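Local coordinates for PBP domain-containing protein (Vibrio parahaemolyticus, PDB 3MUQ) that is of unknown function but probably serves as a periplasmic solute-binding protein that holds a small ligand between two lobes, at residues Met132-Gln137 and Asp191-Asn196; His128-Gly133 and Tyr167-Arg172; Lys99-Val104 and Phe108-Asn113. All blocks are in the same frame, centred on the assembly; numbering follows the deposited sequence.

In the fold
Contacts 1 and 2 share helix 126-138, and their centres lie about 9 and 10 Å from the chain centre, against about 20 Å for contact 3. In contact 2 the helix packs on strand 168-171 and is buried, with one selenomethionine doing the touching. Contact 1, half buried, uses the same helix one turn on against the turn leading into strand 195-203, and mixes ring, aliphatic and carbonyl groups. Contact 3 is local, folding the loop before helix 104-113 back on that helix; beside its apolar pair it sets two carboxylates together where both acids are partly exposed. Phe134 ties the three together, touching Met169 of contact 2 and Phe108 of contact 3.

Contact 1. Residues Met132-Gln137 and Asp191-Asn196; sequences MGFWAQ and DEKLFN
Phe134 reaches out from helix 126-138 to the turn at 191-196, and its outer edge makes most of this contact. With CG anti to its own carbonyl carbon (chi1 -69°), the ring is carried toward the turn and slides past the Lys193 side chain, which runs the opposite way; the nearest CA atoms, those of Phe134 and Lys193, stand 9.2 Å apart. Phe134 CZ meets Lys193 O at 3.9 Å, the oxygen lying at the ring edge near its plane. On one corner Phe134 CE1 rests on Lys193 CB at 4.0 Å. The other corner, Phe134 CE2, touches Leu194 CD2 at 3.9 Å, a purely apolar meeting that approaches the ring obliquely. Weak hydrogen bonds to Lys193 O come from Asn196 ND2 and from Lys130 NZ. The turn it belongs to opens with an Asx turn, in which Asp191 OD1 accepts from Lys193 N at 3.0 Å. Leaving that turn the chain enters strand 195-203, which with strand 78-90 appears to link the two lobes, as in periplasmic binding proteins with a two-strand crossover. The helix would then pack on the approach to a linking strand, and Leu194 is tied to Phe86 of strand 78-90 by backbone hydrogen bonding. One turn further along the helix, Gln137 stretches its side chain in the same general direction. Its amide oxygen OE1 lies 3.8 Å from Lys193 CE, against the aliphatic part of the lysine, while Gln137 NE2 turns back to Gly133 O in a weak bond of 3.4 Å.

Contact 2. Residues His128-Gly133 and Tyr167-Arg172; sequences HKKEMG and YTMSDR
Glu131 and Met169 mark the closest approach of the backbones, with 7.2 Å between their CA atoms: a turn of helix 126-138 lies over one side of strand 168-171. This is helix-on-sheet packing within an alpha/beta lobe, consistent with the PBP fold. No hydrogen bond joins the two segments, and the gap is bridged by one side chain, that of the selenomethionine Met169. It leaves the strand fully extended, chi1 -175° and chi2 -179°, and bends only at the last bond, where chi3 of 80° swings the methyl CE against the helix backbone. There Met169 CE comes to 3.5 Å from Glu131 N. The same methyl rests on the stem of the preceding residue, with Lys130 CG 3.7 Å from Met169 CE, the two side chains crossing at about a right angle. Beyond this point the lysine leads away from the strand. Of the Glu131 side chain the methyl meets CB alone, with Glu131 CB 4.0 Å from Met169 CE. The carboxylate of Glu131 is buried and occupied elsewhere: OE1 bonds to Ser120 OG and more weakly to His128 ND1, while OE2 takes bonds with Tyr147 OH and Trp135 NE1. These partners fix its rotation and would help to stabilise a charge there. Around the contact, Met169 packs on Ile88 of strand 78-90, the antiparallel neighbour of its own strand, and Lys130 touches Phe86 there. Strand 118-120 flanks Glu131 through Phe118, whereas Thr168 packs on helix 154-163, and Asp171 caps the start of helix 172-178.

Contact 3. Residues Lys99-Val104 and Phe108-Asn113; sequences KDDESV and FKEIAN
Val104, Phe108 and Asp101 bury the most surface where the loop before helix 104-113 folds along that helix. Val104 O accepts from Phe108 N at 2.9 Å in a nearly straight bond, 165° at the hydrogen, an i to i+4 bond in the first turns of the helix. Their side chains run side by side in the same direction, so that Val104 CG2, set anti to its own backbone N, lies 3.7 Å from Phe108 CE1. Asp101 comes from the loop to face Glu110, which approaches from the opposite direction. Asp101 OD2 and Glu110 OE2 are 2.6 Å apart, with the carboxylate planes turned 42° against each other. So short a distance suggests that one of the two acids holds a proton, and the pairing would then probably raise its pKa. Between these two meetings Ser103 acts as N-cap, its OG accepting from Asp106 N, and Asp191 OD2 takes the N-H of Val104. Beyond the helix start, Phe108 packs on Glu131 and Thr138 of helix 126-138 and its ring meets that of Trp135 there, while Val104 lies on Phe188 of strand 185-188.

Contact 1. Residues Met132-Gln137 and Asp191-Asn196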
loop_
_atom_site.group_PDB
_atom_site.type_symbol
_atom_site.label_atom_id
_atom_site.label_comp_id
_atom_site.label_asym_id
_atom_site.label_seq_id
_atom_site.Cartn_x
_atom_site.Cartn_y
_atom_site.Cartn_z
HETATM N N MSE A 132 -18.486 10.780 -10.034
HETATM C CA MSE A 132 -19.325 11.974 -9.873
HETATM C C MSE A 132 -18.534 13.273 -9.934
HETATM O O MSE A 132 -19.033 14.297 -10.408
HETATM C CB MSE A 132 -20.141 11.890 -8.588
HETATM C CG MSE A 132 -21.016 10.633 -8.513
HETATM SE SE MSE A 132 -22.215 10.366 -10.064
HETATM C CE MSE A 132 -20.955 10.253 -11.479
ATOM N N GLY A 133 -17.298 13.225 -9.459
ATOM C CA GLY A 133 -16.418 14.372 -9.542
ATOM C C GLY A 133 -16.144 14.758 -10.981
ATOM O O GLY A 133 -16.131 15.936 -11.322
ATOM N N PHE A 134 -15.914 13.767 -11.835
ATOM C CA PHE A 134 -15.640 14.059 -13.231
ATOM C C PHE A 134 -16.867 14.663 -13.893
ATOM O O PHE A 134 -16.755 15.634 -14.628
ATOM C CB PHE A 134 -15.187 12.811 -13.985
ATOM C CG PHE A 134 -13.834 12.308 -13.577
ATOM C CD1 PHE A 134 -12.852 13.189 -13.150
ATOM C CD2 PHE A 134 -13.535 10.956 -13.639
ATOM C CE1 PHE A 134 -11.602 12.730 -12.783
ATOM C CE2 PHE A 134 -12.286 10.486 -13.266
ATOM C CZ PHE A 134 -11.316 11.376 -12.841
ATOM N N TRP A 135 -18.042 14.098 -13.634
ATOM C CA TRP A 135 -19.258 14.692 -14.176
ATOM C C TRP A 135 -19.351 16.144 -13.733
ATOM O O TRP A 135 -19.637 17.018 -14.544
ATOM C CB TRP A 135 -20.529 13.925 -13.775
ATOM C CG TRP A 135 -20.684 12.585 -14.458
ATOM C CD1 TRP A 135 -20.779 11.372 -13.853
ATOM C CD2 TRP A 135 -20.731 12.327 -15.871
ATOM N NE1 TRP A 135 -20.886 10.367 -14.787
ATOM C CE2 TRP A 135 -20.866 10.927 -16.036
ATOM C CE3 TRP A 135 -20.672 13.139 -17.008
ATOM C CZ2 TRP A 135 -20.943 10.325 -17.288
ATOM C CZ3 TRP A 135 -20.759 12.542 -18.251
ATOM C CH2 TRP A 135 -20.883 11.148 -18.384
ATOM N N ALA A 136 -19.102 16.404 -12.453
ATOM C CA ALA A 136 -19.174 17.776 -11.944
ATOM C C ALA A 136 -18.199 18.689 -12.694
ATOM O O ALA A 136 -18.554 19.801 -13.070
ATOM C CB ALA A 136 -18.917 17.825 -10.442
ATOM N N GLN A 137 -16.986 18.206 -12.937
ATOM C CA GLN A 137 -16.004 18.989 -13.686
ATOM C C GLN A 137 -16.410 19.249 -15.132
ATOM O O GLN A 137 -16.053 20.278 -15.694
ATOM C CB GLN A 137 -14.640 18.319 -13.660
ATOM C CG GLN A 137 -13.971 18.362 -12.300
ATOM C CD GLN A 137 -12.746 17.485 -12.245
ATOM O OE1 GLN A 137 -11.793 17.684 -13.001
ATOM N NE2 GLN A 137 -12.764 16.493 -11.353
ATOM N N ASP A 191 -4.713 9.891 -18.950
ATOM C CA ASP A 191 -5.067 11.124 -18.253
ATOM C C ASP A 191 -4.582 11.064 -16.799
ATOM O O ASP A 191 -4.871 10.116 -16.068
ATOM C CB ASP A 191 -6.581 11.383 -18.342
ATOM C CG ASP A 191 -6.978 12.821 -17.950
ATOM O OD1 ASP A 191 -6.370 13.419 -17.040
ATOM O OD2 ASP A 191 -7.934 13.359 -18.543
ATOM N N GLU A 192 -3.837 12.087 -16.392
ATOM C CA GLU A 192 -3.235 12.117 -15.069
ATOM C C GLU A 192 -4.280 12.187 -13.966
ATOM O O GLU A 192 -3.990 11.902 -12.808
ATOM C CB GLU A 192 -2.225 13.265 -14.957
ATOM C CG GLU A 192 -0.980 13.035 -15.812
ATOM C CD GLU A 192 0.133 14.047 -15.563
ATOM O OE1 GLU A 192 -0.121 15.266 -15.684
ATOM O OE2 GLU A 192 1.269 13.613 -15.261
ATOM N N LYS A 193 -5.498 12.556 -14.325
ATOM C CA LYS A 193 -6.591 12.530 -13.364
ATOM C C LYS A 193 -6.962 11.097 -12.972
ATOM O O LYS A 193 -7.581 10.879 -11.929
ATOM C CB LYS A 193 -7.824 13.236 -13.918
ATOM C CG LYS A 193 -7.604 14.689 -14.288
ATOM C CD LYS A 193 -8.910 15.452 -14.182
ATOM C CE LYS A 193 -9.031 16.487 -15.277
ATOM N NZ LYS A 193 -7.818 17.334 -15.380
ATOM N N LEU A 194 -6.585 10.132 -13.809
ATOM C CA LEU A 194 -6.975 8.732 -13.612
ATOM C C LEU A 194 -5.998 7.973 -12.710
ATOM O O LEU A 194 -6.289 6.868 -12.247
ATOM C CB LEU A 194 -7.129 8.020 -14.965
ATOM C CG LEU A 194 -8.288 8.498 -15.864
ATOM C CD1 LEU A 194 -8.316 7.738 -17.196
ATOM C CD2 LEU A 194 -9.631 8.360 -15.170
ATOM N N PHE A 195 -4.838 8.574 -12.464
ATOM C CA PHE A 195 -3.822 7.941 -11.638
ATOM C C PHE A 195 -3.375 8.863 -10.502
ATOM O O PHE A 195 -2.767 9.908 -10.719
ATOM C CB PHE A 195 -2.632 7.494 -12.495
ATOM C CG PHE A 195 -1.676 6.590 -11.769
ATOM C CD1 PHE A 195 -1.936 5.233 -11.654
ATOM C CD2 PHE A 195 -0.525 7.100 -11.181
ATOM C CE1 PHE A 195 -1.058 4.386 -10.973
ATOM C CE2 PHE A 195 0.359 6.254 -10.506
ATOM C CZ PHE A 195 0.089 4.902 -10.403
ATOM N N ASN A 196 -3.687 8.470 -9.282
ATOM C CA ASN A 196 -3.390 9.296 -8.124
ATOM C C ASN A 196 -2.701 8.536 -7.007
ATOM O O ASN A 196 -3.341 7.811 -6.253
ATOM C CB ASN A 196 -4.661 9.946 -7.587
ATOM C CG ASN A 196 -5.142 11.069 -8.469
ATOM O OD1 ASN A 196 -4.576 12.166 -8.458
ATOM N ND2 ASN A 196 -6.179 10.798 -9.260
#

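Contact 2. Residues His128-Gly133 and Tyr167-Arg172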
loop_
_atom_site.group_PDB
_atom_site.type_symbol
_atom_site.label_atom_id
_atom_site.label_comp_id
_atom_site.label_asym_id
_atom_site.label_seq_id
_atom_site.Cartn_x
_atom_site.Cartn_y
_atom_site.Cartn_z
ATOM N N HIS A 128 -17.437 5.483 -7.009
ATOM C CA HIS A 128 -18.619 6.245 -7.375
ATOM C C HIS A 128 -18.413 7.757 -7.175
ATOM O O HIS A 128 -18.773 8.550 -8.041
ATOM C CB HIS A 128 -19.823 5.767 -6.578
ATOM C CG HIS A 128 -21.079 6.510 -6.887
ATOM N ND1 HIS A 128 -21.333 7.059 -8.129
ATOM C CD2 HIS A 128 -22.162 6.792 -6.124
ATOM C CE1 HIS A 128 -22.513 7.648 -8.115
ATOM N NE2 HIS A 128 -23.038 7.498 -6.910
ATOM N N LYS A 129 -17.842 8.156 -6.036
ATOM C CA LYS A 129 -17.554 9.571 -5.790
ATOM C C LYS A 129 -16.628 10.141 -6.855
ATOM O O LYS A 129 -16.811 11.262 -7.335
ATOM C CB LYS A 129 -16.876 9.771 -4.431
ATOM C CG LYS A 129 -17.639 9.238 -3.253
ATOM C CD LYS A 129 -18.848 10.062 -2.947
ATOM C CE LYS A 129 -19.297 9.800 -1.520
ATOM N NZ LYS A 129 -20.524 10.580 -1.231
ATOM N N LYS A 130 -15.606 9.378 -7.207
ATOM C CA LYS A 130 -14.689 9.840 -8.228
ATOM C C LYS A 130 -15.380 10.013 -9.590
ATOM O O LYS A 130 -15.091 10.957 -10.328
ATOM C CB LYS A 130 -13.496 8.903 -8.360
ATOM C CG LYS A 130 -12.581 9.332 -9.491
ATOM C CD LYS A 130 -11.173 8.828 -9.312
ATOM C CE LYS A 130 -10.200 9.625 -10.174
ATOM N NZ LYS A 130 -9.734 10.878 -9.518
ATOM N N GLU A 131 -16.284 9.101 -9.932
ATOM C CA GLU A 131 -17.010 9.237 -11.184
ATOM C C GLU A 131 -17.824 10.530 -11.161
ATOM O O GLU A 131 -17.844 11.285 -12.141
ATOM C CB GLU A 131 -17.933 8.045 -11.413
ATOM C CG GLU A 131 -18.856 8.232 -12.608
ATOM C CD GLU A 131 -20.229 7.671 -12.351
ATOM O OE1 GLU A 131 -20.349 6.829 -11.435
ATOM O OE2 GLU A 131 -21.189 8.086 -13.041
HETATM N N MSE A 132 -18.486 10.780 -10.034
HETATM C CA MSE A 132 -19.325 11.974 -9.873
HETATM C C MSE A 132 -18.534 13.273 -9.934
HETATM O O MSE A 132 -19.033 14.297 -10.408
HETATM C CB MSE A 132 -20.141 11.890 -8.588
HETATM C CG MSE A 132 -21.016 10.633 -8.513
HETATM SE SE MSE A 132 -22.215 10.366 -10.064
HETATM C CE MSE A 132 -20.955 10.253 -11.479
ATOM N N GLY A 133 -17.298 13.225 -9.459
ATOM C CA GLY A 133 -16.418 14.372 -9.542
ATOM C C GLY A 133 -16.144 14.758 -10.981
ATOM O O GLY A 133 -16.131 15.936 -11.322
ATOM N N TYR A 167 -20.139 1.715 -21.516
ATOM C CA TYR A 167 -18.905 2.204 -20.932
ATOM C C TYR A 167 -19.021 2.239 -19.413
ATOM O O TYR A 167 -20.109 2.381 -18.872
ATOM C CB TYR A 167 -18.630 3.622 -21.427
ATOM C CG TYR A 167 -18.363 3.711 -22.916
ATOM C CD1 TYR A 167 -17.063 3.668 -23.418
ATOM C CD2 TYR A 167 -19.414 3.847 -23.819
ATOM C CE1 TYR A 167 -16.821 3.751 -24.796
ATOM C CE2 TYR A 167 -19.187 3.939 -25.193
ATOM C CZ TYR A 167 -17.890 3.895 -25.673
ATOM O OH TYR A 167 -17.673 3.989 -27.027
ATOM N N THR A 168 -17.890 2.120 -18.735
ATOM C CA THR A 168 -17.828 2.403 -17.304
ATOM C C THR A 168 -16.393 2.805 -16.913
ATOM O O THR A 168 -15.440 2.600 -17.683
ATOM C CB THR A 168 -18.324 1.191 -16.454
ATOM O OG1 THR A 168 -18.642 1.627 -15.127
ATOM C CG2 THR A 168 -17.277 0.087 -16.381
HETATM N N MSE A 169 -16.253 3.405 -15.736
HETATM C CA MSE A 169 -14.932 3.641 -15.154
HETATM C C MSE A 169 -14.648 2.608 -14.076
HETATM O O MSE A 169 -15.435 2.445 -13.139
HETATM C CB MSE A 169 -14.855 5.033 -14.531
HETATM C CG MSE A 169 -13.461 5.377 -14.017
HETATM SE SE MSE A 169 -13.437 7.141 -13.213
HETATM C CE MSE A 169 -14.182 6.707 -11.470
ATOM N N SER A 170 -13.525 1.916 -14.200
ATOM C CA SER A 170 -13.175 0.863 -13.246
ATOM C C SER A 170 -11.798 1.080 -12.662
ATOM O O SER A 170 -10.936 1.658 -13.321
ATOM C CB SER A 170 -13.158 -0.482 -13.961
ATOM O OG SER A 170 -12.857 -1.536 -13.067
ATOM N N ASP A 171 -11.562 0.600 -11.442
ATOM C CA ASP A 171 -10.187 0.528 -10.978
ATOM C C ASP A 171 -9.538 -0.553 -11.827
ATOM O O ASP A 171 -10.208 -1.507 -12.228
ATOM C CB ASP A 171 -10.118 0.140 -9.511
ATOM C CG ASP A 171 -10.633 -1.257 -9.273
ATOM O OD1 ASP A 171 -11.866 -1.419 -9.097
ATOM O OD2 ASP A 171 -9.804 -2.192 -9.274
ATOM N N ARG A 172 -8.249 -0.421 -12.123
ATOM C CA ARG A 172 -7.600 -1.416 -12.974
ATOM C C ARG A 172 -7.639 -2.837 -12.390
ATOM O O ARG A 172 -7.729 -3.824 -13.124
ATOM C CB ARG A 172 -6.150 -1.028 -13.287
ATOM C CG ARG A 172 -5.566 -1.825 -14.477
ATOM C CD ARG A 172 -4.093 -1.473 -14.770
ATOM N NE ARG A 172 -3.872 -0.032 -14.894
ATOM C CZ ARG A 172 -3.836 0.615 -16.056
ATOM N NH1 ARG A 172 -4.005 -0.059 -17.185
ATOM N NH2 ARG A 172 -3.650 1.931 -16.088
#

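Contact 3. Residues Lys99-Val104 and Phe108-Asn113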
loop_
_atom_site.group_PDB
_atom_site.type_symbol
_atom_site.label_atom_id
_atom_site.label_comp_id
_atom_site.label_asym_id
_atom_site.label_seq_id
_atom_site.Cartn_x
_atom_site.Cartn_y
_atom_site.Cartn_z
ATOM N N LYS A 99 -12.074 6.450 -27.931
ATOM C CA LYS A 99 -10.773 5.775 -27.909
ATOM C C LYS A 99 -9.561 6.702 -28.066
ATOM O O LYS A 99 -8.502 6.458 -27.482
ATOM C CB LYS A 99 -10.742 4.682 -28.983
ATOM C CG LYS A 99 -9.686 3.613 -28.784
ATOM C CD LYS A 99 -9.720 2.608 -29.928
ATOM C CE LYS A 99 -8.559 1.616 -29.855
ATOM N NZ LYS A 99 -8.687 0.622 -28.748
ATOM N N ASP A 100 -9.710 7.765 -28.850
ATOM C CA ASP A 100 -8.581 8.647 -29.108
ATOM C C ASP A 100 -8.770 10.057 -28.559
ATOM O O ASP A 100 -8.177 11.003 -29.077
ATOM C CB ASP A 100 -8.292 8.720 -30.607
ATOM C CG ASP A 100 -7.962 7.370 -31.205
ATOM O OD1 ASP A 100 -7.370 6.529 -30.497
ATOM O OD2 ASP A 100 -8.295 7.150 -32.389
ATOM N N ASP A 101 -9.590 10.209 -27.523
ATOM C CA ASP A 101 -9.788 11.526 -26.925
ATOM C C ASP A 101 -8.580 11.906 -26.086
ATOM O O ASP A 101 -7.771 11.049 -25.740
ATOM C CB ASP A 101 -11.072 11.578 -26.103
ATOM C CG ASP A 101 -12.312 11.502 -26.968
ATOM O OD1 ASP A 101 -12.168 11.271 -28.191
ATOM O OD2 ASP A 101 -13.427 11.674 -26.432
ATOM N N GLU A 102 -8.461 13.193 -25.773
ATOM C CA GLU A 102 -7.277 13.714 -25.095
ATOM C C GLU A 102 -7.384 13.639 -23.583
ATOM O O GLU A 102 -6.435 13.242 -22.912
ATOM C CB GLU A 102 -7.020 15.161 -25.506
ATOM C CG GLU A 102 -6.553 15.331 -26.933
ATOM C CD GLU A 102 -6.561 16.784 -27.365
ATOM O OE1 GLU A 102 -7.584 17.228 -27.935
ATOM O OE2 GLU A 102 -5.549 17.483 -27.129
ATOM N N SER A 103 -8.531 14.042 -23.049
ATOM C CA SER A 103 -8.728 14.041 -21.607
ATOM C C SER A 103 -9.897 13.146 -21.239
ATOM O O SER A 103 -10.700 12.786 -22.095
ATOM C CB SER A 103 -8.974 15.454 -21.091
ATOM O OG SER A 103 -10.259 15.917 -21.461
ATOM N N VAL A 104 -9.986 12.779 -19.966
ATOM C CA VAL A 104 -11.094 11.965 -19.512
ATOM C C VAL A 104 -12.358 12.830 -19.475
ATOM O O VAL A 104 -13.481 12.324 -19.599
ATOM C CB VAL A 104 -10.812 11.311 -18.134
ATOM C CG1 VAL A 104 -10.625 12.362 -17.061
ATOM C CG2 VAL A 104 -11.929 10.357 -17.756
ATOM N N PHE A 108 -15.991 11.778 -20.951
ATOM C CA PHE A 108 -17.302 11.872 -20.302
ATOM C C PHE A 108 -18.298 12.692 -21.128
ATOM O O PHE A 108 -19.421 12.254 -21.373
ATOM C CB PHE A 108 -17.174 12.416 -18.873
ATOM C CG PHE A 108 -16.832 11.359 -17.852
ATOM C CD1 PHE A 108 -15.806 10.458 -18.088
ATOM C CD2 PHE A 108 -17.537 11.265 -16.658
ATOM C CE1 PHE A 108 -15.489 9.476 -17.148
ATOM C CE2 PHE A 108 -17.225 10.298 -15.711
ATOM C CZ PHE A 108 -16.208 9.402 -15.955
ATOM N N LYS A 109 -17.866 13.857 -21.597
ATOM C CA LYS A 109 -18.738 14.727 -22.376
ATOM C C LYS A 109 -19.245 14.025 -23.632
ATOM O O LYS A 109 -20.423 14.116 -23.968
ATOM C CB LYS A 109 -18.002 16.013 -22.757
ATOM C CG LYS A 109 -17.745 16.937 -21.589
ATOM C CD LYS A 109 -16.754 18.038 -21.933
ATOM C CE LYS A 109 -16.367 18.817 -20.685
ATOM N NZ LYS A 109 -15.283 19.803 -20.941
ATOM N N GLU A 110 -18.337 13.327 -24.312
ATOM C CA GLU A 110 -18.638 12.628 -25.554
ATOM C C GLU A 110 -19.648 11.496 -25.312
ATOM O O GLU A 110 -20.595 11.310 -26.074
ATOM C CB GLU A 110 -17.332 12.071 -26.128
ATOM C CG GLU A 110 -17.350 11.666 -27.590
ATOM C CD GLU A 110 -16.026 11.979 -28.285
ATOM O OE1 GLU A 110 -15.715 11.331 -29.314
ATOM O OE2 GLU A 110 -15.297 12.879 -27.801
ATOM N N ILE A 111 -19.431 10.726 -24.254
ATOM C CA ILE A 111 -20.355 9.654 -23.892
ATOM C C ILE A 111 -21.756 10.223 -23.636
ATOM O O ILE A 111 -22.772 9.703 -24.136
ATOM C CB ILE A 111 -19.843 8.887 -22.654
ATOM C CG1 ILE A 111 -18.685 7.960 -23.069
ATOM C CG2 ILE A 111 -20.973 8.108 -21.999
ATOM C CD1 ILE A 111 -18.080 7.138 -21.926
ATOM N N ALA A 112 -21.814 11.316 -22.881
ATOM C CA ALA A 112 -23.103 11.934 -22.585
ATOM C C ALA A 112 -23.757 12.497 -23.847
ATOM O O ALA A 112 -24.938 12.267 -24.088
ATOM C CB ALA A 112 -22.956 13.007 -21.534
ATOM N N ASN A 113 -22.988 13.213 -24.663
ATOM C CA ASN A 113 -23.579 13.861 -25.841
ATOM C C ASN A 113 -24.008 12.880 -26.932
ATOM O O ASN A 113 -24.896 13.177 -27.729
ATOM C CB ASN A 113 -22.673 14.965 -26.393
ATOM C CG ASN A 113 -22.489 16.121 -25.405
ATOM O OD1 ASN A 113 -23.417 16.492 -24.682
ATOM N ND2 ASN A 113 -21.289 16.694 -25.376
#